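Local coordinates for prophenoloxidase b (Marsupenaeus japonicus, PDB 3WKY), which is the precursor of a phenoloxidase, which probably oxidises phenols at a type 3 dicopper centre, here with a Cu2-O2 cluster bound, at residues D216-Y224 with Y333-E343; V310-G318 with S347-N355. All coordinates share one frame; numbering follows the deposited sequence. Where two conformers were deposited one is given.

Interaction 1: residues D216-Y224 with Y333-E343; sequences DRRGELFYY and YGINLVGEALE
Gly219 and Gly339 meet at a close helix crossing in the copper-containing domain, where the axes of helix 218-224 and helix 334-343 pass 6.8 Å apart at 80°. A CB on either glycine would run into the backbone of the other helix. With CG anti to the backbone N (chi1 -171°), Asn336 OD1 accepts a hydrogen bond from Glu220 N at 2.9 Å, in the carbonyl plane on a lone pair. Arg218, Glu340 and Glu343 form a salt-bridge network on one flank. Arg218 grips Glu343 end-on: NH1 and NH2 both donate hydrogen bonds to Glu343 OE1, at 2.7 and 2.8 Å. Arg218 NH2 makes a second salt bridge, to Glu340 OE1 at 3.0 Å, and Asp346 N is another donor to this oxygen. A leucine in place of Arg218 would probably leave the two carboxylates without their shared positive mate.

Glu343 CG makes a CH-pi contact over the face of Phe222, 3.9 Å from the ring centroid, its carboxylate stacked nearly parallel to the ring. The Phe222 side chain comes within about 4 Å of the Cu2-O2 cluster of the type 3 site. Phe222 O and Glu343 O accept hydrogen bonds from ND1 of His226 and His357, residues of the cluster pocket. The Arg217 guanidinium lies flat over the Tyr333 ring, a cation-pi stack with planes 12° apart; Arg217 NE makes a salt bridge to Glu220 OE1 (2.8 Å). Tyr333 OH hydrogen-bonds to Pro629 O.

Interaction 2: residues V310-G318 with S347-N355; sequences VGYLIHENG and SVNPDVYGN. With NAG (2-acetamido-2-deoxy-beta-D-glucopyranose), chain G.
The backbone leaving strand 312-314 runs close to the turn before helix 350-353, and Glu316 N donates to Val348 O at 3.0 Å. Ile314 is held at both its backbone polar atoms by side chains of the other segment. Ile314 N donates to Tyr353 OH at 2.9 Å, nearly straight at 168°. Ile314 O accepts from Asn349 ND2 at 2.9 Å; this donor stands well above the carbonyl plane. Asn349 swings its amide there with CG anti to the backbone N (chi1 -158°). Ser347 OG accepts from Asn349 N in an ST turn, and Asn349 is the N-cap residue of helix 350-353. Leu313 packs CD1 on Val348 CG2; its CD2 lies 3.8 Å from Tyr353 CZ.

His315 is a sandwiched ring. Val348 O lies over one face, and O5 of the sugar on Asn317 lies over the opposite one. Asn317 N donates to His315 ND1 at 3.0 Å in the ring plane, which fixes the ring's rotation. Asn317 ND2 carries the N-acetylglucosamine, and its OD1 hydrogen-bonds to Ser319 OG. The arrangement is a glycosylated type I beta turn, His315 to Gly318, at the end of the small hairpin of strands 312-314 and 320-322.

From the N terminus, 216-224 comes first and leads into helix 218-239. The chain later runs through helix 294-310 into the hairpin that holds 310-318. It then enters helix 334-343, where interaction 1 closes a loop of 108 residues. A few residues on, 347-355 meets 310-318, and interaction 2 closes a loop of 28. The segments alternate, so the two loops cross. Their centres lie 14 Å apart, and they touch directly: Leu337 CD2 is 3.9 Å from Val348 CG1, and Glu340 O packs on Ser347 CB. Together they tie the hairpin and its glycan turn, through helix 334-343, to the helix that carries His226.

Interaction 1: residues D216-Y224 with Y333-E343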
loop_
_atom_site.group_PDB
_atom_site.type_symbol
_atom_site.label_atom_id
_atom_site.label_comp_id
_atom_site.label_asym_id
_atom_site.label_seq_id
_atom_site.Cartn_x
_atom_site.Cartn_y
_atom_site.Cartn_z
ATOM N N ASP A 216 4.997 40.357 -27.683
ATOM C CA ASP A 216 4.099 41.062 -26.789
ATOM C C ASP A 216 3.203 40.011 -26.137
ATOM O O ASP A 216 2.549 39.243 -26.850
ATOM C CB ASP A 216 3.252 42.061 -27.606
ATOM C CG ASP A 216 2.315 42.900 -26.745
ATOM O OD1 ASP A 216 2.735 43.384 -25.675
ATOM O OD2 ASP A 216 1.149 43.105 -27.158
ATOM N N ARG A 217 3.194 39.962 -24.802
ATOM C CA ARG A 217 2.263 39.098 -24.062
ATOM C C ARG A 217 2.405 37.626 -24.449
ATOM O O ARG A 217 1.408 36.906 -24.606
ATOM C CB ARG A 217 0.820 39.600 -24.243
ATOM C CG ARG A 217 0.644 41.008 -23.666
ATOM C CD ARG A 217 -0.582 41.739 -24.217
ATOM N NE ARG A 217 -1.829 41.097 -23.813
ATOM C CZ ARG A 217 -3.042 41.531 -24.148
ATOM N NH1 ARG A 217 -3.192 42.623 -24.905
ATOM N NH2 ARG A 217 -4.111 40.867 -23.732
ATOM N N ARG A 218 3.652 37.186 -24.609
ATOM C CA ARG A 218 3.925 35.824 -25.081
ATOM C C ARG A 218 3.505 34.774 -24.046
ATOM O O ARG A 218 3.058 33.682 -24.403
ATOM C CB ARG A 218 5.417 35.640 -25.392
ATOM C CG ARG A 218 5.720 34.439 -26.320
ATOM C CD ARG A 218 7.182 34.005 -26.213
ATOM N NE ARG A 218 7.452 33.625 -24.827
ATOM C CZ ARG A 218 7.103 32.457 -24.298
ATOM N NH1 ARG A 218 6.544 31.519 -25.052
ATOM N NH2 ARG A 218 7.337 32.220 -23.017
ATOM N N GLY A 219 3.687 35.101 -22.773
ATOM C CA GLY A 219 3.264 34.219 -21.692
ATOM C C GLY A 219 1.760 34.065 -21.667
ATOM O O GLY A 219 1.230 32.976 -21.429
ATOM N N GLU A 220 1.051 35.163 -21.922
ATOM C CA GLU A 220 -0.390 35.091 -22.001
ATOM C C GLU A 220 -0.836 34.290 -23.226
ATOM O O GLU A 220 -1.823 33.541 -23.173
ATOM C CB GLU A 220 -0.994 36.508 -22.019
ATOM C CG GLU A 220 -2.496 36.505 -22.154
ATOM C CD GLU A 220 -3.055 37.905 -22.126
ATOM O OE1 GLU A 220 -2.229 38.852 -22.121
ATOM O OE2 GLU A 220 -4.301 38.058 -22.083
ATOM N N LEU A 221 -0.113 34.438 -24.335
ATOM C CA LEU A 221 -0.445 33.690 -25.541
ATOM C C LEU A 221 -0.195 32.199 -25.337
ATOM O O LEU A 221 -0.928 31.371 -25.875
ATOM C CB LEU A 221 0.371 34.197 -26.735
ATOM C CG LEU A 221 -0.128 33.804 -28.128
ATOM C CD1 LEU A 221 -1.427 34.537 -28.503
ATOM C CD2 LEU A 221 0.954 34.079 -29.176
ATOM N N PHE A 222 0.858 31.870 -24.582
ATOM C CA PHE A 222 1.103 30.474 -24.195
ATOM C C PHE A 222 -0.140 29.912 -23.501
ATOM O O PHE A 222 -0.681 28.878 -23.911
ATOM C CB PHE A 222 2.329 30.375 -23.301
ATOM C CG PHE A 222 2.532 29.006 -22.712
ATOM C CD1 PHE A 222 2.949 27.960 -23.510
ATOM C CD2 PHE A 222 2.281 28.773 -21.365
ATOM C CE1 PHE A 222 3.126 26.682 -22.976
ATOM C CE2 PHE A 222 2.470 27.492 -20.816
ATOM C CZ PHE A 222 2.887 26.459 -21.622
ATOM N N TYR A 223 -0.614 30.611 -22.473
ATOM C CA TYR A 223 -1.873 30.251 -21.830
ATOM C C TYR A 223 -3.014 30.114 -22.831
ATOM O O TYR A 223 -3.718 29.106 -22.836
ATOM C CB TYR A 223 -2.257 31.296 -20.774
ATOM C CG TYR A 223 -3.745 31.441 -20.600
ATOM C CD1 TYR A 223 -4.500 30.428 -20.006
ATOM C CD2 TYR A 223 -4.408 32.599 -21.018
ATOM C CE1 TYR A 223 -5.888 30.562 -19.843
ATOM C CE2 TYR A 223 -5.780 32.735 -20.856
ATOM C CZ TYR A 223 -6.513 31.720 -20.266
ATOM O OH TYR A 223 -7.877 31.860 -20.101
ATOM N N TYR A 224 -3.201 31.131 -23.673
ATOM C CA TYR A 224 -4.408 31.229 -24.478
ATOM C C TYR A 224 -4.486 30.159 -25.552
ATOM O O TYR A 224 -5.533 29.550 -25.742
ATOM C CB TYR A 224 -4.501 32.615 -25.120
ATOM C CG TYR A 224 -5.838 32.882 -25.774
ATOM C CD1 TYR A 224 -7.017 32.831 -25.034
ATOM C CD2 TYR A 224 -5.919 33.207 -27.126
ATOM C CE1 TYR A 224 -8.261 33.105 -25.628
ATOM C CE2 TYR A 224 -7.162 33.476 -27.731
ATOM C CZ TYR A 224 -8.317 33.424 -26.976
ATOM O OH TYR A 224 -9.539 33.690 -27.571
ATOM N N TYR A 333 0.465 42.397 -17.738
ATOM C CA TYR A 333 -0.734 41.670 -17.340
ATOM C C TYR A 333 -0.339 40.507 -16.432
ATOM O O TYR A 333 0.645 39.811 -16.707
ATOM C CB TYR A 333 -1.435 41.081 -18.567
ATOM C CG TYR A 333 -1.994 42.106 -19.534
ATOM C CD1 TYR A 333 -1.148 42.837 -20.370
ATOM C CD2 TYR A 333 -3.356 42.327 -19.624
ATOM C CE1 TYR A 333 -1.650 43.775 -21.257
ATOM C CE2 TYR A 333 -3.872 43.264 -20.514
ATOM C CZ TYR A 333 -3.007 43.980 -21.325
ATOM O OH TYR A 333 -3.516 44.910 -22.215
ATOM N N GLY A 334 -1.109 40.282 -15.371
ATOM C CA GLY A 334 -0.812 39.189 -14.457
ATOM C C GLY A 334 -0.800 37.837 -15.154
ATOM O O GLY A 334 0.075 37.008 -14.877
ATOM N N ILE A 335 -1.765 37.600 -16.036
ATOM C CA ILE A 335 -1.801 36.344 -16.796
ATOM C C ILE A 335 -0.509 36.146 -17.600
ATOM O O ILE A 335 0.001 35.015 -17.716
ATOM C CB ILE A 335 -3.055 36.257 -17.708
ATOM C CG1 ILE A 335 -3.057 34.963 -18.539
ATOM C CG2 ILE A 335 -3.154 37.481 -18.643
ATOM C CD1 ILE A 335 -3.107 33.673 -17.669
ATOM N N ASN A 336 0.052 37.239 -18.127
ATOM C CA ASN A 336 1.306 37.150 -18.867
ATOM C C ASN A 336 2.481 36.799 -17.958
ATOM O O ASN A 336 3.315 35.961 -18.304
ATOM C CB ASN A 336 1.618 38.452 -19.607
ATOM C CG ASN A 336 2.799 38.305 -20.546
ATOM O OD1 ASN A 336 2.827 37.400 -21.389
ATOM N ND2 ASN A 336 3.790 39.169 -20.392
ATOM N N LEU A 337 2.547 37.454 -16.798
ATOM C CA LEU A 337 3.607 37.188 -15.825
ATOM C C LEU A 337 3.578 35.741 -15.340
ATOM O O LEU A 337 4.637 35.116 -15.164
ATOM C CB LEU A 337 3.466 38.135 -14.624
ATOM C CG LEU A 337 3.887 39.580 -14.920
ATOM C CD1 LEU A 337 3.332 40.522 -13.855
ATOM C CD2 LEU A 337 5.406 39.690 -14.989
ATOM N N VAL A 338 2.372 35.221 -15.102
ATOM C CA VAL A 338 2.219 33.818 -14.663
ATOM C C VAL A 338 2.643 32.890 -15.794
ATOM O O VAL A 338 3.366 31.912 -15.565
ATOM C CB VAL A 338 0.754 33.529 -14.223
ATOM C CG1 VAL A 338 0.538 32.028 -13.964
ATOM C CG2 VAL A 338 0.416 34.326 -12.972
ATOM N N GLY A 339 2.231 33.214 -17.021
ATOM C CA GLY A 339 2.624 32.421 -18.174
ATOM C C GLY A 339 4.130 32.348 -18.346
ATOM O O GLY A 339 4.676 31.259 -18.561
ATOM N N GLU A 340 4.813 33.494 -18.258
ATOM C CA GLU A 340 6.274 33.494 -18.395
ATOM C C GLU A 340 6.933 32.712 -17.259
ATOM O O GLU A 340 7.987 32.104 -17.444
ATOM C CB GLU A 340 6.837 34.921 -18.426
ATOM C CG GLU A 340 6.384 35.781 -19.640
ATOM C CD GLU A 340 7.113 35.428 -20.938
ATOM O OE1 GLU A 340 7.795 34.379 -21.004
ATOM O OE2 GLU A 340 7.008 36.208 -21.909
ATOM N N ALA A 341 6.320 32.736 -16.078
ATOM C CA ALA A 341 6.892 32.024 -14.931
ATOM C C ALA A 341 6.655 30.517 -15.039
ATOM O O ALA A 341 7.489 29.703 -14.604
ATOM C CB ALA A 341 6.308 32.562 -13.624
ATOM N N LEU A 342 5.516 30.147 -15.612
ATOM C CA LEU A 342 5.106 28.738 -15.662
ATOM C C LEU A 342 5.707 27.956 -16.823
ATOM O O LEU A 342 6.002 26.764 -16.680
ATOM C CB LEU A 342 3.572 28.641 -15.689
ATOM C CG LEU A 342 2.880 27.274 -15.712
ATOM C CD1 LEU A 342 3.384 26.392 -14.556
ATOM C CD2 LEU A 342 1.343 27.450 -15.641
ATOM N N GLU A 343 5.890 28.599 -17.979
ATOM C CA GLU A 343 6.323 27.851 -19.170
ATOM C C GLU A 343 7.627 27.028 -19.021
ATOM O O GLU A 343 7.610 25.835 -19.329
ATOM C CB GLU A 343 6.290 28.698 -20.476
ATOM C CG GLU A 343 6.530 27.823 -21.719
ATOM C CD GLU A 343 6.332 28.552 -23.059
ATOM O OE1 GLU A 343 6.023 29.767 -23.043
ATOM O OE2 GLU A 343 6.497 27.900 -24.127
HETATM O O HOH W 1 8.903 35.847 -23.784
#

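Interaction 2: residues V310-G318 with S347-N355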
loop_
_atom_site.group_PDB
_atom_site.type_symbol
_atom_site.label_atom_id
_atom_site.label_comp_id
_atom_site.label_asym_id
_atom_site.label_seq_id
_atom_site.Cartn_x
_atom_site.Cartn_y
_atom_site.Cartn_z
ATOM N N VAL A 310 -1.626 35.204 -3.249
ATOM C CA VAL A 310 -1.449 36.506 -2.583
ATOM C C VAL A 310 -1.420 37.688 -3.551
ATOM O O VAL A 310 -1.399 38.843 -3.118
ATOM C CB VAL A 310 -0.183 36.571 -1.706
ATOM C CG1 VAL A 310 -0.229 35.490 -0.620
ATOM C CG2 VAL A 310 1.092 36.461 -2.582
ATOM N N GLY A 311 -1.407 37.399 -4.850
ATOM C CA GLY A 311 -1.507 38.438 -5.870
ATOM C C GLY A 311 -0.215 39.134 -6.277
ATOM O O GLY A 311 -0.249 40.217 -6.861
ATOM N N TYR A 312 0.924 38.514 -5.986
ATOM C CA TYR A 312 2.193 39.069 -6.418
ATOM C C TYR A 312 3.292 38.030 -6.487
ATOM O O TYR A 312 3.302 37.036 -5.766
ATOM C CB TYR A 312 2.621 40.266 -5.554
ATOM C CG TYR A 312 2.739 39.984 -4.074
ATOM C CD1 TYR A 312 3.885 39.410 -3.550
ATOM C CD2 TYR A 312 1.715 40.317 -3.197
ATOM C CE1 TYR A 312 4.006 39.154 -2.195
ATOM C CE2 TYR A 312 1.830 40.060 -1.832
ATOM C CZ TYR A 312 2.982 39.482 -1.343
ATOM O OH TYR A 312 3.116 39.221 0.005
ATOM N N LEU A 313 4.209 38.260 -7.421
ATOM C CA LEU A 313 5.378 37.392 -7.538
ATOM C C LEU A 313 6.571 38.111 -6.936
ATOM O O LEU A 313 6.594 39.343 -6.854
ATOM C CB LEU A 313 5.668 37.049 -9.001
ATOM C CG LEU A 313 4.551 36.317 -9.744
ATOM C CD1 LEU A 313 4.985 35.979 -11.181
ATOM C CD2 LEU A 313 4.133 35.057 -8.986
ATOM N N ILE A 314 7.566 37.349 -6.498
ATOM C CA ILE A 314 8.783 37.968 -6.009
ATOM C C ILE A 314 9.843 37.949 -7.100
ATOM O O ILE A 314 10.174 36.902 -7.661
ATOM C CB ILE A 314 9.291 37.342 -4.684
ATOM C CG1 ILE A 314 10.583 38.035 -4.241
ATOM C CG2 ILE A 314 9.480 35.831 -4.813
ATOM C CD1 ILE A 314 10.992 37.723 -2.819
ATOM N N HIS A 315 10.357 39.130 -7.421
ATOM C CA HIS A 315 11.367 39.239 -8.461
ATOM C C HIS A 315 12.688 38.723 -7.914
ATOM O O HIS A 315 12.934 38.778 -6.709
ATOM C CB HIS A 315 11.517 40.698 -8.914
ATOM C CG HIS A 315 12.150 40.846 -10.262
ATOM N ND1 HIS A 315 13.498 40.660 -10.474
ATOM C CD2 HIS A 315 11.616 41.151 -11.469
ATOM C CE1 HIS A 315 13.771 40.843 -11.755
ATOM N NE2 HIS A 315 12.646 41.142 -12.380
ATOM N N GLU A 316 13.536 38.197 -8.788
ATOM C CA GLU A 316 14.833 37.726 -8.320
ATOM C C GLU A 316 15.648 38.880 -7.749
ATOM O O GLU A 316 16.539 38.661 -6.927
ATOM C CB GLU A 316 15.599 36.959 -9.401
ATOM C CG GLU A 316 15.873 37.727 -10.675
ATOM C CD GLU A 316 16.602 36.876 -11.697
ATOM O OE1 GLU A 316 17.081 35.780 -11.325
ATOM O OE2 GLU A 316 16.691 37.296 -12.869
ATOM N N ASN A 317 15.304 40.109 -8.130
ATOM C CA ASN A 317 15.971 41.277 -7.561
ATOM C C ASN A 317 15.428 41.710 -6.193
ATOM O O ASN A 317 15.862 42.723 -5.647
ATOM C CB ASN A 317 16.075 42.444 -8.569
ATOM C CG ASN A 317 14.757 43.202 -8.787
ATOM O OD1 ASN A 317 13.756 42.991 -8.097
ATOM N ND2 ASN A 317 14.780 44.126 -9.753
ATOM N N GLY A 318 14.488 40.935 -5.649
ATOM C CA GLY A 318 13.969 41.162 -4.309
ATOM C C GLY A 318 12.655 41.932 -4.226
ATOM O O GLY A 318 11.951 41.878 -3.213
ATOM N N SER A 347 10.931 34.458 -17.124
ATOM C CA SER A 347 10.426 34.416 -15.757
ATOM C C SER A 347 11.007 35.543 -14.904
ATOM O O SER A 347 12.196 35.864 -15.022
ATOM C CB SER A 347 10.809 33.073 -15.111
ATOM O OG SER A 347 10.478 33.077 -13.733
ATOM N N VAL A 348 10.190 36.112 -14.022
ATOM C CA VAL A 348 10.704 37.082 -13.057
ATOM C C VAL A 348 11.671 36.461 -12.050
ATOM O O VAL A 348 12.452 37.176 -11.422
ATOM C CB VAL A 348 9.590 37.853 -12.299
ATOM C CG1 VAL A 348 8.746 38.664 -13.279
ATOM C CG2 VAL A 348 8.720 36.897 -11.484
ATOM N N ASN A 349 11.653 35.137 -11.897
ATOM C CA ASN A 349 12.496 34.531 -10.869
ATOM C C ASN A 349 12.685 33.027 -11.077
ATOM O O ASN A 349 12.035 32.217 -10.407
ATOM C CB ASN A 349 11.879 34.801 -9.487
ATOM C CG ASN A 349 12.887 34.691 -8.354
ATOM O OD1 ASN A 349 13.911 34.015 -8.469
ATOM N ND2 ASN A 349 12.595 35.358 -7.247
ATOM N N PRO A 350 13.560 32.654 -12.021
ATOM C CA PRO A 350 13.814 31.242 -12.335
ATOM C C PRO A 350 14.157 30.409 -11.106
ATOM O O PRO A 350 13.704 29.258 -11.020
ATOM C CB PRO A 350 15.022 31.314 -13.275
ATOM C CG PRO A 350 14.837 32.620 -13.991
ATOM C CD PRO A 350 14.259 33.560 -12.957
ATOM N N ASP A 351 14.939 30.956 -10.175
ATOM C CA ASP A 351 15.401 30.158 -9.030
ATOM C C ASP A 351 14.256 29.808 -8.083
ATOM O O ASP A 351 14.314 28.807 -7.370
ATOM C CB ASP A 351 16.496 30.881 -8.236
ATOM C CG ASP A 351 17.831 30.904 -8.953
ATOM O OD1 ASP A 351 17.957 30.307 -10.041
ATOM O OD2 ASP A 351 18.772 31.506 -8.397
ATOM N N VAL A 352 13.218 30.635 -8.085
ATOM C CA VAL A 352 12.086 30.440 -7.186
ATOM C C VAL A 352 10.904 29.718 -7.852
ATOM O O VAL A 352 10.321 28.800 -7.252
ATOM C CB VAL A 352 11.659 31.789 -6.554
ATOM C CG1 VAL A 352 10.261 31.705 -5.922
ATOM C CG2 VAL A 352 12.707 32.207 -5.516
ATOM N N TYR A 353 10.567 30.108 -9.087
ATOM C CA TYR A 353 9.396 29.540 -9.788
ATOM C C TYR A 353 9.749 28.440 -10.786
ATOM O O TYR A 353 8.870 27.697 -11.238
ATOM C CB TYR A 353 8.534 30.646 -10.460
ATOM C CG TYR A 353 8.102 31.687 -9.469
ATOM C CD1 TYR A 353 7.203 31.375 -8.457
ATOM C CD2 TYR A 353 8.623 32.979 -9.511
ATOM C CE1 TYR A 353 6.818 32.327 -7.514
ATOM C CE2 TYR A 353 8.241 33.932 -8.585
ATOM C CZ TYR A 353 7.346 33.599 -7.586
ATOM O OH TYR A 353 6.964 34.543 -6.663
ATOM N N GLY A 354 11.027 28.353 -11.151
ATOM C CA GLY A 354 11.527 27.220 -11.921
ATOM C C GLY A 354 11.152 27.171 -13.392
ATOM O O GLY A 354 11.110 28.195 -14.091
ATOM N N ASN A 355 10.877 25.959 -13.864
ATOM C CA ASN A 355 10.674 25.686 -15.279
ATOM C C ASN A 355 9.696 24.515 -15.375
ATOM O O ASN A 355 9.994 23.489 -15.999
ATOM C CB ASN A 355 12.027 25.327 -15.924
ATOM C CG ASN A 355 11.956 25.230 -17.452
ATOM O OD1 ASN A 355 11.075 25.812 -18.078
ATOM N ND2 ASN A 355 12.899 24.484 -18.053
HETATM C C1 NAG G . 13.490 44.736 -9.973
HETATM C C2 NAG G . 13.774 46.124 -9.404
HETATM C C3 NAG G . 12.593 47.055 -9.627
HETATM C C4 NAG G . 12.187 47.067 -11.095
HETATM C C5 NAG G . 12.044 45.647 -11.647
HETATM C C6 NAG G . 11.817 45.667 -13.157
HETATM C C7 NAG G . 15.190 46.706 -7.541
HETATM C C8 NAG G . 15.177 47.127 -6.101
HETATM N N2 NAG G . 14.112 46.074 -7.993
HETATM O O3 NAG G . 12.954 48.356 -9.221
HETATM O O4 NAG G . 10.966 47.764 -11.233
HETATM O O5 NAG G . 13.186 44.855 -11.353
HETATM O O6 NAG G . 10.474 45.995 -13.441
HETATM O O7 NAG G . 16.164 46.952 -8.252
HETATM O O HOH W 2 16.307 33.460 -10.224
#